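PDB 3FOK: uncharacterized protein Cgl0159 from Corynebacterium glutamicum, which is of unknown function but belongs to the TIM-barrel clan, a fold that in many enzymes carries an active site, and assembles with further copies of itself. Local coordinates for residues R54-V59 / G117-S122; A48-A53 / V110-R115; M125-T130 / K146-I151. All blocks are in the same frame, centred on the assembly; numbering follows the deposited sequence.

In the fold
All three contacts lie in a domain of the TIM-barrel clan, at strand ends where loops leave, the end that carries the active site in TIM-barrel enzymes; no site is known here. Residues 48-53 and 54-59 run from strand 44-48 towards helix 69-81; residues 110-115, 117-122 and 125-130 follow one another from strand 108-112 towards helix 134-140; residues 146-151 lie on the neighbouring strand 144-151. Contacts 1 and 2 interleave along the chain, and contact 3 opens after both have closed. Their centres lie 11 to 12 Å apart. Arg54 packs on Arg115 between contacts 1 and 2, and Gly117 N is probably hydrogen-bonded to Asp127 OD1 between contacts 1 and 3. Each also reaches the second subunit.

Contact 1: residues R54-V59 / G117-S122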
ATOM      1  N   ARG A  54      18.368  14.925  -7.859  1.00 18.83           N
ATOM      2  CA  ARG A  54      18.400  13.532  -8.273  1.00 18.77           C
ATOM      3  C   ARG A  54      19.787  12.937  -8.038  1.00 19.90           C
ATOM      4  O   ARG A  54      20.066  11.800  -8.426  1.00 19.45           O
ATOM      5  CB  ARG A  54      18.020  13.419  -9.750  1.00 19.57           C
ATOM      6  CG  ARG A  54      17.669  12.013 -10.155  1.00 21.37           C
ATOM      7  CD  ARG A  54      17.435  11.878 -11.643  1.00 21.21           C
ATOM      8  NE  ARG A  54      17.961  10.593 -12.085  1.00 25.07           N
ATOM      9  CZ  ARG A  54      19.150  10.431 -12.651  1.00 24.73           C
ATOM     10  NH1 ARG A  54      19.933  11.477 -12.862  1.00 23.77           N
ATOM     11  NH2 ARG A  54      19.570   9.217 -12.972  1.00 26.96           N
ATOM     12  N   GLY A  55      20.649  13.717  -7.392  1.00 20.07           N
ATOM     13  CA  GLY A  55      21.996  13.263  -7.104  1.00 21.58           C
ATOM     14  C   GLY A  55      22.920  13.314  -8.308  1.00 22.47           C
ATOM     15  O   GLY A  55      23.894  12.560  -8.381  1.00 23.72           O
ATOM     16  N   ALA A  56      22.626  14.202  -9.253  1.00 21.71           N
ATOM     17  CA  ALA A  56      23.440  14.332 -10.460  1.00 21.77           C
ATOM     18  C   ALA A  56      24.027  15.734 -10.604  1.00 22.01           C
ATOM     19  O   ALA A  56      23.402  16.617 -11.195  1.00 21.17           O
ATOM     20  CB  ALA A  56      22.601  13.987 -11.685  1.00 20.29           C
ATOM     21  N   LEU A  57      25.232  15.932 -10.074  1.00 24.06           N
ATOM     22  CA  LEU A  57      25.889  17.237 -10.140  1.00 26.36           C
ATOM     23  C   LEU A  57      26.861  17.405 -11.311  1.00 27.08           C
ATOM     24  O   LEU A  57      27.402  18.488 -11.511  1.00 27.72           O
ATOM     25  CB  LEU A  57      26.669  17.523  -8.847  1.00 24.19           C
ATOM     26  CG  LEU A  57      26.038  17.610  -7.452  1.00 26.11           C
ATOM     27  CD1 LEU A  57      24.742  18.410  -7.515  1.00 24.22           C
ATOM     28  CD2 LEU A  57      25.788  16.219  -6.909  1.00 26.20           C
ATOM     29  N   ALA A  58      27.080  16.358 -12.096  1.00 28.05           N
ATOM     30  CA  ALA A  58      28.041  16.439 -13.197  1.00 29.55           C
ATOM     31  C   ALA A  58      27.628  17.150 -14.490  1.00 30.53           C
ATOM     32  O   ALA A  58      26.447  17.272 -14.808  1.00 30.52           O
ATOM     33  CB  ALA A  58      28.542  15.036 -13.533  1.00 28.69           C
ATOM     34  N   VAL A  59      28.640  17.611 -15.224  1.00 33.69           N
ATOM     35  CA  VAL A  59      28.479  18.285 -16.514  1.00 35.77           C
ATOM     36  C   VAL A  59      29.661  17.883 -17.408  1.00 38.18           C
ATOM     37  O   VAL A  59      29.527  17.735 -18.617  1.00 40.11           O
ATOM     38  CB  VAL A  59      28.450  19.826 -16.359  1.00 35.11           C
ATOM     39  CG1 VAL A  59      28.310  20.483 -17.725  1.00 34.46           C
ATOM     40  CG2 VAL A  59      27.285  20.243 -15.470  1.00 34.19           C
ATOM     41  N   GLY A 117      14.632   8.104  -8.324  1.00 14.21           N
ATOM     42  CA  GLY A 117      15.623   7.278  -8.994  1.00 14.33           C
ATOM     43  C   GLY A 117      16.977   7.958  -9.042  1.00 13.42           C
ATOM     44  O   GLY A 117      17.417   8.409 -10.097  1.00 12.92           O
ATOM     45  N   LEU A 118      17.636   8.019  -7.891  1.00 13.45           N
ATOM     46  CA  LEU A 118      18.938   8.665  -7.768  1.00 14.65           C
ATOM     47  C   LEU A 118      20.002   8.101  -8.703  1.00 15.96           C
ATOM     48  O   LEU A 118      20.058   6.897  -8.962  1.00 15.15           O
ATOM     49  CB  LEU A 118      19.432   8.566  -6.325  1.00 12.68           C
ATOM     50  CG  LEU A 118      18.546   9.218  -5.264  1.00 12.45           C
ATOM     51  CD1 LEU A 118      19.156   8.990  -3.887  1.00 11.29           C
ATOM     52  CD2 LEU A 118      18.399  10.707  -5.546  1.00 13.49           C
ATOM     53  N   ARG A 119      20.854   8.984  -9.205  1.00 16.81           N
ATOM     54  CA  ARG A 119      21.922   8.569 -10.098  1.00 17.73           C
ATOM     55  C   ARG A 119      22.855   7.592  -9.386  1.00 17.74           C
ATOM     56  O   ARG A 119      23.317   7.859  -8.274  1.00 15.68           O
ATOM     57  CB  ARG A 119      22.726   9.783 -10.556  1.00 19.25           C
ATOM     58  CG  ARG A 119      23.789   9.438 -11.569  1.00 24.16           C
ATOM     59  CD  ARG A 119      24.760  10.585 -11.766  1.00 28.02           C
ATOM     60  NE  ARG A 119      25.662  10.324 -12.879  1.00 29.61           N
ATOM     61  CZ  ARG A 119      26.950  10.648 -12.880  1.00 33.19           C
ATOM     62  NH1 ARG A 119      27.487  11.245 -11.821  1.00 32.28           N
ATOM     63  NH2 ARG A 119      27.702  10.382 -13.940  1.00 34.49           N
ATOM     64  N   GLY A 120      23.123   6.458 -10.030  1.00 17.34           N
ATOM     65  CA  GLY A 120      24.010   5.466  -9.454  1.00 14.75           C
ATOM     66  C   GLY A 120      23.386   4.527  -8.439  1.00 16.57           C
ATOM     67  O   GLY A 120      24.078   3.685  -7.869  1.00 16.63           O
ATOM     68  N   ALA A 121      22.085   4.656  -8.208  1.00 16.42           N
ATOM     69  CA  ALA A 121      21.405   3.800  -7.245  1.00 16.00           C
ATOM     70  C   ALA A 121      21.004   2.470  -7.863  1.00 16.02           C
ATOM     71  O   ALA A 121      20.698   2.391  -9.049  1.00 17.71           O
ATOM     72  CB  ALA A 121      20.170   4.512  -6.704  1.00 15.08           C
ATOM     73  N   SER A 122      21.008   1.416  -7.057  1.00 16.23           N
ATOM     74  CA  SER A 122      20.615   0.104  -7.549  1.00 16.49           C
ATOM     75  C   SER A 122      19.120   0.173  -7.842  1.00 16.33           C
ATOM     76  O   SER A 122      18.580  -0.628  -8.602  1.00 16.68           O
ATOM     77  CB  SER A 122      20.883  -0.967  -6.489  1.00 14.99           C
ATOM     78  OG  SER A 122      20.099  -0.744  -5.332  1.00 21.27           O
TER
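Two long loops of a TIM-barrel-type chain meet here, one following strand 44-48 and the other following strand 108-112, with a type II beta turn from Leu118 to Ala121 on the second side. Arg54 does most of the work. Its carbonyl takes the one strong hydrogen bond between the segments, from Arg119 N to Arg54 O at 3.0 Å and 165°, the donor lying nearly along the C=O axis. Leu118 CA adds a C-H contact to the same oxygen. The side chain leaves with CG anti to the backbone N and bends at chi3, so that Arg54 NE comes 3.0 Å from Gly117 O; the bond is weak, at 125°. Gly117 O is shared, since it also accepts from Arg150 NH2. At the tip, Arg54 NH2 forms a salt bridge with Glu124, which probably offsets the nearby charge of Arg150. One face of the Arg54 guanidinium lies against the backbone of the turn, with Arg119 N above it, displaced from the centre of the group. Next comes Gly55, at positive phi, with Leu118 CD2 4.2 Å from Gly55 N and Arg119 CB 3.7 Å from Gly55 O; Leu118 also packs on Ile151 of the second subunit. From there the Arg119 chain, extended from CG to NE, runs alongside the first loop and crosses Arg54 at about a right angle. Ala56 CB meets its aliphatic part, 4.0 Å from Arg119 CD. Farther on, Ala58 CB approaches the guanidinium obliquely, 4.3 Å from Arg119 NH1.

Contact 2: residues A48-A53 / V110-R115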
ATOM      1  N   ALA A  48      16.442  24.366 -17.470  1.00 18.08           N
ATOM      2  CA  ALA A  48      16.297  23.337 -16.445  1.00 19.32           C
ATOM      3  C   ALA A  48      17.430  23.237 -15.429  1.00 20.57           C
ATOM      4  O   ALA A  48      18.609  23.359 -15.771  1.00 21.90           O
ATOM      5  CB  ALA A  48      16.104  21.987 -17.120  1.00 18.17           C
ATOM      6  N   ALA A  49      17.059  22.981 -14.177  1.00 20.74           N
ATOM      7  CA  ALA A  49      18.026  22.849 -13.095  1.00 20.39           C
ATOM      8  C   ALA A  49      17.507  21.942 -11.982  1.00 20.64           C
ATOM      9  O   ALA A  49      17.685  22.234 -10.802  1.00 22.78           O
ATOM     10  CB  ALA A  49      18.371  24.224 -12.532  1.00 20.92           C
ATOM     11  N   ASP A  50      16.876  20.833 -12.350  1.00 20.44           N
ATOM     12  CA  ASP A  50      16.349  19.907 -11.350  1.00 21.67           C
ATOM     13  C   ASP A  50      17.241  18.678 -11.169  1.00 21.69           C
ATOM     14  O   ASP A  50      16.836  17.698 -10.535  1.00 21.37           O
ATOM     15  CB  ASP A  50      14.924  19.455 -11.715  1.00 22.17           C
ATOM     16  CG  ASP A  50      14.867  18.683 -13.018  1.00 22.46           C
ATOM     17  OD1 ASP A  50      13.905  17.911 -13.204  1.00 23.66           O
ATOM     18  OD2 ASP A  50      15.769  18.854 -13.862  1.00 25.29           O
ATOM     19  N   HIS A  51      18.455  18.739 -11.709  1.00 20.50           N
ATOM     20  CA  HIS A  51      19.391  17.621 -11.625  1.00 20.99           C
ATOM     21  C   HIS A  51      19.958  17.326 -10.229  1.00 20.67           C
ATOM     22  O   HIS A  51      20.025  16.167  -9.816  1.00 20.67           O
ATOM     23  CB  HIS A  51      20.564  17.841 -12.584  1.00 21.45           C
ATOM     24  CG  HIS A  51      20.163  18.372 -13.921  1.00 21.48           C
ATOM     25  ND1 HIS A  51      19.684  19.652 -14.101  1.00 21.95           N
ATOM     26  CD2 HIS A  51      20.183  17.802 -15.152  1.00 20.66           C
ATOM     27  CE1 HIS A  51      19.428  19.849 -15.382  1.00 24.52           C
ATOM     28  NE2 HIS A  51      19.723  18.741 -16.040  1.00 23.84           N
ATOM     29  N   PRO A  52      20.386  18.365  -9.492  1.00 19.81           N
ATOM     30  CA  PRO A  52      20.945  18.147  -8.154  1.00 19.92           C
ATOM     31  C   PRO A  52      20.108  17.234  -7.260  1.00 19.98           C
ATOM     32  O   PRO A  52      20.626  16.284  -6.670  1.00 20.96           O
ATOM     33  CB  PRO A  52      21.050  19.560  -7.593  1.00 19.89           C
ATOM     34  CG  PRO A  52      21.321  20.378  -8.812  1.00 19.70           C
ATOM     35  CD  PRO A  52      20.336  19.804  -9.806  1.00 20.12           C
ATOM     36  N   ALA A  53      18.816  17.532  -7.169  1.00 19.04           N
ATOM     37  CA  ALA A  53      17.889  16.764  -6.344  1.00 18.48           C
ATOM     38  C   ALA A  53      17.877  15.275  -6.678  1.00 18.05           C
ATOM     39  O   ALA A  53      17.430  14.457  -5.880  1.00 17.12           O
ATOM     40  CB  ALA A  53      16.486  17.336  -6.483  1.00 17.18           C
ATOM     41  N   VAL A 110       8.214  25.593 -14.081  1.00 13.68           N
ATOM     42  CA  VAL A 110       7.935  24.178 -14.293  1.00 15.45           C
ATOM     43  C   VAL A 110       8.468  23.425 -13.081  1.00 16.17           C
ATOM     44  O   VAL A 110       9.636  23.574 -12.711  1.00 16.59           O
ATOM     45  CB  VAL A 110       8.642  23.636 -15.550  1.00 16.32           C
ATOM     46  CG1 VAL A 110       8.147  22.224 -15.856  1.00 15.13           C
ATOM     47  CG2 VAL A 110       8.390  24.556 -16.729  1.00 17.98           C
ATOM     48  N   GLY A 111       7.615  22.622 -12.457  1.00 14.82           N
ATOM     49  CA  GLY A 111       8.058  21.881 -11.296  1.00 14.46           C
ATOM     50  C   GLY A 111       8.296  20.414 -11.572  1.00 15.91           C
ATOM     51  O   GLY A 111       7.445  19.725 -12.138  1.00 15.96           O
ATOM     52  N   SER A 112       9.473  19.948 -11.169  1.00 17.00           N
ATOM     53  CA  SER A 112       9.879  18.558 -11.328  1.00 17.65           C
ATOM     54  C   SER A 112       9.212  17.764 -10.208  1.00 17.12           C
ATOM     55  O   SER A 112       9.332  18.114  -9.040  1.00 17.71           O
ATOM     56  CB  SER A 112      11.406  18.456 -11.224  1.00 15.68           C
ATOM     57  OG  SER A 112      11.840  17.112 -11.291  1.00 16.31           O
HETATM   58  N   MSE A 113       8.520  16.688 -10.565  1.00 18.93           N
HETATM   59  CA  MSE A 113       7.806  15.887  -9.577  1.00 20.78           C
HETATM   60  C   MSE A 113       8.555  14.709  -8.954  1.00 21.41           C
HETATM   61  O   MSE A 113       8.473  14.501  -7.741  1.00 21.53           O
HETATM   62  CB  MSE A 113       6.501  15.372 -10.186  1.00 22.77           C
HETATM   63  CG  MSE A 113       5.588  16.466 -10.711  1.00 27.75           C
HETATM   64 SE   MSE A 113       3.933  15.773 -11.445  1.00 36.42          SE
HETATM   65  CE  MSE A 113       2.940  15.577  -9.795  1.00 30.58           C
ATOM     66  N   ASN A 114       9.273  13.938  -9.769  1.00 20.57           N
ATOM     67  CA  ASN A 114       9.983  12.772  -9.253  1.00 19.35           C
ATOM     68  C   ASN A 114      11.503  12.773  -9.392  1.00 18.03           C
ATOM     69  O   ASN A 114      12.045  12.969 -10.476  1.00 18.60           O
ATOM     70  CB  ASN A 114       9.409  11.490  -9.875  1.00 20.20           C
ATOM     71  CG  ASN A 114       9.572  11.433 -11.386  1.00 20.60           C
ATOM     72  OD1 ASN A 114       9.640  10.349 -11.964  1.00 21.70           O
ATOM     73  ND2 ASN A 114       9.622  12.592 -12.030  1.00 18.69           N
ATOM     74  N   ARG A 115      12.173  12.520  -8.274  1.00 17.06           N
ATOM     75  CA  ARG A 115      13.631  12.490  -8.203  1.00 16.76           C
ATOM     76  C   ARG A 115      14.136  11.259  -7.452  1.00 17.13           C
ATOM     77  O   ARG A 115      15.324  11.139  -7.176  1.00 16.68           O
ATOM     78  CB  ARG A 115      14.140  13.748  -7.491  1.00 16.92           C
ATOM     79  CG  ARG A 115      14.452  14.955  -8.386  1.00 18.37           C
ATOM     80  CD  ARG A 115      14.089  14.709  -9.833  1.00 16.88           C
ATOM     81  NE  ARG A 115      15.042  15.325 -10.748  1.00 18.06           N
ATOM     82  CZ  ARG A 115      15.224  14.930 -12.002  1.00 19.19           C
ATOM     83  NH1 ARG A 115      14.518  13.920 -12.490  1.00 18.03           N
ATOM     84  NH2 ARG A 115      16.117  15.541 -12.767  1.00 22.50           N
TER
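Arg115 reaches across the strand ends of the TIM-barrel-type sheet, from just beyond strand 108-112 to the loop after strand 44-48. Its CB starts beside the backbone of Ala53, 3.7 Å from Ala53 O, and CG then rests on the methyl, with Ala53 CB also 3.7 Å away. At chi2 the chain is almost eclipsed (5°), a strained bend that a second one at chi3 follows. These turns bring the guanidinium edge-on to a single carbonyl: Arg115 NE donates to Asp50 O at 3.0 Å and 157°; the oxygen lies in the guanidinium plane, but the nitrogen sits 36° above the carbonyl plane. Arg115 NH2 makes a weak second bond to the same Asp50 O at 3.2 Å. The carboxylate lies over one face of the group and nearly parallel to it, so the salt bridge of Arg115 NH2 with Asp50 OD1, 3.3 Å, is one of charge alone. Arg115 NH1 turns back to its own loop in a weak bond to Asn114 O. Asp50 is buried, and a long, weak ion pair joins its OD1 to Lys146. Ser112 OG, ending its strand, donates to the anti lone pair of Asp50 OD1 from 2.9 Å.

Contact 3: residues M125-T130 / K146-I151; sequences MDDRYT and KTLVRI
The loop residues 125-130 run roughly antiparallel to strand 146-151, their end-to-end directions 156° apart, and the loop is kinked by inverse gamma turns centred on Asp126 and Asp127. Selenomethionine Met125 starts with CG anti to the carbonyl carbon, then curls at chi2 and chi3, so that its methyl tip does the touching: Met125 CE lies 3.2 Å from Arg150 O and 3.6 Å from Arg150 CB. Water 1 lies between the two backbones, placed to donate to Met125 O or to Arg150 O. The central pair is charged. Arg150 bends at chi3 and presents the edge of its guanidinium, with NH2 2.8 Å from Asp127 OD2 in a salt bridge whose hydrogen bond is fairly straight (159°). Asp127 OD2 sits close to the guanidinium plane, but Arg150 NH2 comes at it from above the carboxylate, 50° out of that plane. Water 2 sits between the same two residues: it can donate to Asp127 OD2 at 2.7 Å, and accepts from Arg150 N at 2.9 Å and from Arg150 NE at 3.0 Å. Strand 144-151 lies between strands 108-112 and 179-189, parallel to both, in the TIM-barrel-type fold, and this loop, on the way to helix 134-140, runs back alongside it. Both groups have further partners: Asp127 OD1 accepts from Gly117 N, and Arg150 NH1 forms a salt bridge with Glu124. Leu148, crossing Asp127 at about a right angle, sets its CD1 methyl 3.5 Å from Asp127 OD2. Farther along, the Tyr129 ring crosses Thr147, with Tyr129 CE1 4.0 Å from Thr147 OG1, and its hydroxyl is hydrogen-bonded to Thr165 on helix 158-174. Arg128 forms salt bridges through NH1 with Asp126 and through NE with Glu163 of the second subunit.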
HETATM    1  N   MSE A 125      15.660   2.871 -11.192  1.00 22.64           N
HETATM    2  CA  MSE A 125      14.586   2.691 -12.160  1.00 23.21           C
HETATM    3  C   MSE A 125      13.264   2.880 -11.411  1.00 22.63           C
HETATM    4  O   MSE A 125      12.214   3.092 -12.016  1.00 21.84           O
HETATM    5  CB  MSE A 125      14.637   1.304 -12.808  1.00 25.95           C
HETATM    6  CG  MSE A 125      15.770   1.126 -13.807  1.00 29.78           C
HETATM    7 SE   MSE A 125      16.017   2.651 -14.982  1.00 37.16          SE
HETATM    8  CE  MSE A 125      14.268   2.689 -15.831  1.00 33.33           C
ATOM      9  N   ASP A 126      13.339   2.801 -10.084  1.00 22.14           N
ATOM     10  CA  ASP A 126      12.185   2.979  -9.206  1.00 21.59           C
ATOM     11  C   ASP A 126      12.164   4.461  -8.822  1.00 20.50           C
ATOM     12  O   ASP A 126      12.346   4.829  -7.665  1.00 21.15           O
ATOM     13  CB  ASP A 126      12.346   2.079  -7.973  1.00 22.48           C
ATOM     14  CG  ASP A 126      11.237   2.256  -6.957  1.00 24.19           C
ATOM     15  OD1 ASP A 126      10.098   2.585  -7.346  1.00 26.57           O
ATOM     16  OD2 ASP A 126      11.508   2.043  -5.760  1.00 24.30           O
ATOM     17  N   ASP A 127      11.937   5.296  -9.833  1.00 19.91           N
ATOM     18  CA  ASP A 127      11.914   6.755  -9.720  1.00 18.11           C
ATOM     19  C   ASP A 127      10.682   7.308  -9.006  1.00 18.51           C
ATOM     20  O   ASP A 127       9.781   7.856  -9.644  1.00 17.54           O
ATOM     21  CB  ASP A 127      11.984   7.364 -11.121  1.00 18.84           C
ATOM     22  CG  ASP A 127      12.879   8.581 -11.184  1.00 21.03           C
ATOM     23  OD1 ASP A 127      12.925   9.346 -10.197  1.00 20.19           O
ATOM     24  OD2 ASP A 127      13.529   8.778 -12.233  1.00 24.56           O
ATOM     25  N   ARG A 128      10.664   7.202  -7.681  1.00 18.01           N
ATOM     26  CA  ARG A 128       9.532   7.664  -6.884  1.00 16.26           C
ATOM     27  C   ARG A 128       9.288   9.179  -6.888  1.00 16.10           C
ATOM     28  O   ARG A 128      10.199   9.974  -7.126  1.00 15.72           O
ATOM     29  CB  ARG A 128       9.695   7.138  -5.457  1.00 15.68           C
ATOM     30  CG  ARG A 128       9.605   5.615  -5.398  1.00 17.63           C
ATOM     31  CD  ARG A 128      10.384   5.024  -4.232  1.00 17.71           C
ATOM     32  NE  ARG A 128       9.518   4.391  -3.244  1.00 20.26           N
ATOM     33  CZ  ARG A 128       9.399   3.080  -3.072  1.00 20.11           C
ATOM     34  NH1 ARG A 128      10.091   2.242  -3.820  1.00 19.46           N
ATOM     35  NH2 ARG A 128       8.588   2.608  -2.138  1.00 22.68           N
ATOM     36  N   TYR A 129       8.038   9.563  -6.638  1.00 15.06           N
ATOM     37  CA  TYR A 129       7.641  10.964  -6.610  1.00 13.44           C
ATOM     38  C   TYR A 129       7.979  11.605  -5.274  1.00 13.35           C
ATOM     39  O   TYR A 129       7.272  11.453  -4.280  1.00 12.62           O
ATOM     40  CB  TYR A 129       6.153  11.074  -6.948  1.00 12.55           C
ATOM     41  CG  TYR A 129       5.928  10.912  -8.429  1.00 10.95           C
ATOM     42  CD1 TYR A 129       5.558  11.999  -9.220  1.00 11.01           C
ATOM     43  CD2 TYR A 129       6.195   9.698  -9.058  1.00 11.72           C
ATOM     44  CE1 TYR A 129       5.467  11.886 -10.604  1.00 13.48           C
ATOM     45  CE2 TYR A 129       6.110   9.570 -10.443  1.00 13.37           C
ATOM     46  CZ  TYR A 129       5.747  10.667 -11.207  1.00 14.72           C
ATOM     47  OH  TYR A 129       5.669  10.539 -12.571  1.00 15.30           O
ATOM     48  N   THR A 130       9.079  12.350  -5.289  1.00 14.41           N
ATOM     49  CA  THR A 130       9.630  13.002  -4.108  1.00 14.21           C
ATOM     50  C   THR A 130       9.619  14.529  -4.077  1.00 14.52           C
ATOM     51  O   THR A 130      10.012  15.121  -3.069  1.00 13.54           O
ATOM     52  CB  THR A 130      11.093  12.567  -3.922  1.00 15.67           C
ATOM     53  OG1 THR A 130      11.840  12.937  -5.089  1.00 18.63           O
ATOM     54  CG2 THR A 130      11.185  11.058  -3.745  1.00 10.29           C
ATOM     55  N   LYS A 146       6.464  18.528 -14.541  1.00 17.01           N
ATOM     56  CA  LYS A 146       7.361  17.708 -15.347  1.00 16.60           C
ATOM     57  C   LYS A 146       7.724  16.414 -14.629  1.00 18.51           C
ATOM     58  O   LYS A 146       7.889  16.387 -13.404  1.00 17.89           O
ATOM     59  CB  LYS A 146       8.619  18.505 -15.721  1.00 17.21           C
ATOM     60  CG  LYS A 146       9.911  18.074 -15.043  1.00 19.87           C
ATOM     61  CD  LYS A 146      10.648  16.988 -15.810  1.00 19.93           C
ATOM     62  CE  LYS A 146      11.969  16.669 -15.114  1.00 21.16           C
ATOM     63  NZ  LYS A 146      12.868  15.798 -15.906  1.00 20.98           N
ATOM     64  N   THR A 147       7.853  15.345 -15.410  1.00 20.08           N
ATOM     65  CA  THR A 147       8.168  14.022 -14.886  1.00 21.14           C
ATOM     66  C   THR A 147       9.239  13.324 -15.717  1.00 21.35           C
ATOM     67  O   THR A 147       9.342  13.548 -16.921  1.00 21.77           O
ATOM     68  CB  THR A 147       6.919  13.120 -14.914  1.00 22.15           C
ATOM     69  OG1 THR A 147       5.886  13.693 -14.106  1.00 24.52           O
ATOM     70  CG2 THR A 147       7.255  11.732 -14.406  1.00 24.97           C
ATOM     71  N   LEU A 148      10.026  12.472 -15.069  1.00 20.62           N
ATOM     72  CA  LEU A 148      11.048  11.702 -15.763  1.00 18.54           C
ATOM     73  C   LEU A 148      10.480  10.282 -15.813  1.00 18.45           C
ATOM     74  O   LEU A 148      10.205   9.685 -14.777  1.00 18.53           O
ATOM     75  CB  LEU A 148      12.361  11.701 -14.977  1.00 17.65           C
ATOM     76  CG  LEU A 148      13.675  11.482 -15.743  1.00 18.11           C
ATOM     77  CD1 LEU A 148      14.657  10.760 -14.833  1.00 15.34           C
ATOM     78  CD2 LEU A 148      13.452  10.673 -17.008  1.00 17.85           C
ATOM     79  N   VAL A 149      10.291   9.748 -17.013  1.00 18.34           N
ATOM     80  CA  VAL A 149       9.747   8.405 -17.157  1.00 17.65           C
ATOM     81  C   VAL A 149      10.695   7.491 -17.918  1.00 17.21           C
ATOM     82  O   VAL A 149      10.551   7.298 -19.122  1.00 16.73           O
ATOM     83  CB  VAL A 149       8.394   8.415 -17.905  1.00 18.09           C
ATOM     84  CG1 VAL A 149       7.714   7.059 -17.763  1.00 16.05           C
ATOM     85  CG2 VAL A 149       7.500   9.519 -17.361  1.00 19.21           C
ATOM     86  N   ARG A 150      11.668   6.933 -17.211  1.00 17.37           N
ATOM     87  CA  ARG A 150      12.610   6.020 -17.834  1.00 16.37           C
ATOM     88  C   ARG A 150      12.009   4.628 -17.775  1.00 16.46           C
ATOM     89  O   ARG A 150      11.591   4.161 -16.718  1.00 17.30           O
ATOM     90  CB  ARG A 150      13.959   6.071 -17.119  1.00 16.54           C
ATOM     91  CG  ARG A 150      14.769   7.307 -17.476  1.00 16.72           C
ATOM     92  CD  ARG A 150      16.005   7.418 -16.619  1.00 15.63           C
ATOM     93  NE  ARG A 150      15.646   7.621 -15.223  1.00 17.54           N
ATOM     94  CZ  ARG A 150      16.516   7.638 -14.221  1.00 15.05           C
ATOM     95  NH1 ARG A 150      17.807   7.460 -14.462  1.00 15.01           N
ATOM     96  NH2 ARG A 150      16.091   7.827 -12.981  1.00 12.66           N
ATOM     97  N   ILE A 151      11.958   3.977 -18.929  1.00 15.96           N
ATOM     98  CA  ILE A 151      11.371   2.655 -19.047  1.00 15.89           C
ATOM     99  C   ILE A 151      12.416   1.571 -19.284  1.00 16.50           C
ATOM    100  O   ILE A 151      12.949   1.434 -20.388  1.00 15.43           O
ATOM    101  CB  ILE A 151      10.343   2.648 -20.199  1.00 15.42           C
ATOM    102  CG1 ILE A 151       9.302   3.745 -19.949  1.00 14.88           C
ATOM    103  CG2 ILE A 151       9.700   1.282 -20.327  1.00 12.57           C
ATOM    104  CD1 ILE A 151       8.354   3.990 -21.100  1.00 17.02           C
TER
HETATM  105  O   HOH W   1      11.638   5.387 -14.246  1.00 26.61           O
HETATM  106  O   HOH W   2      12.663   7.824 -14.650  1.00 30.16           O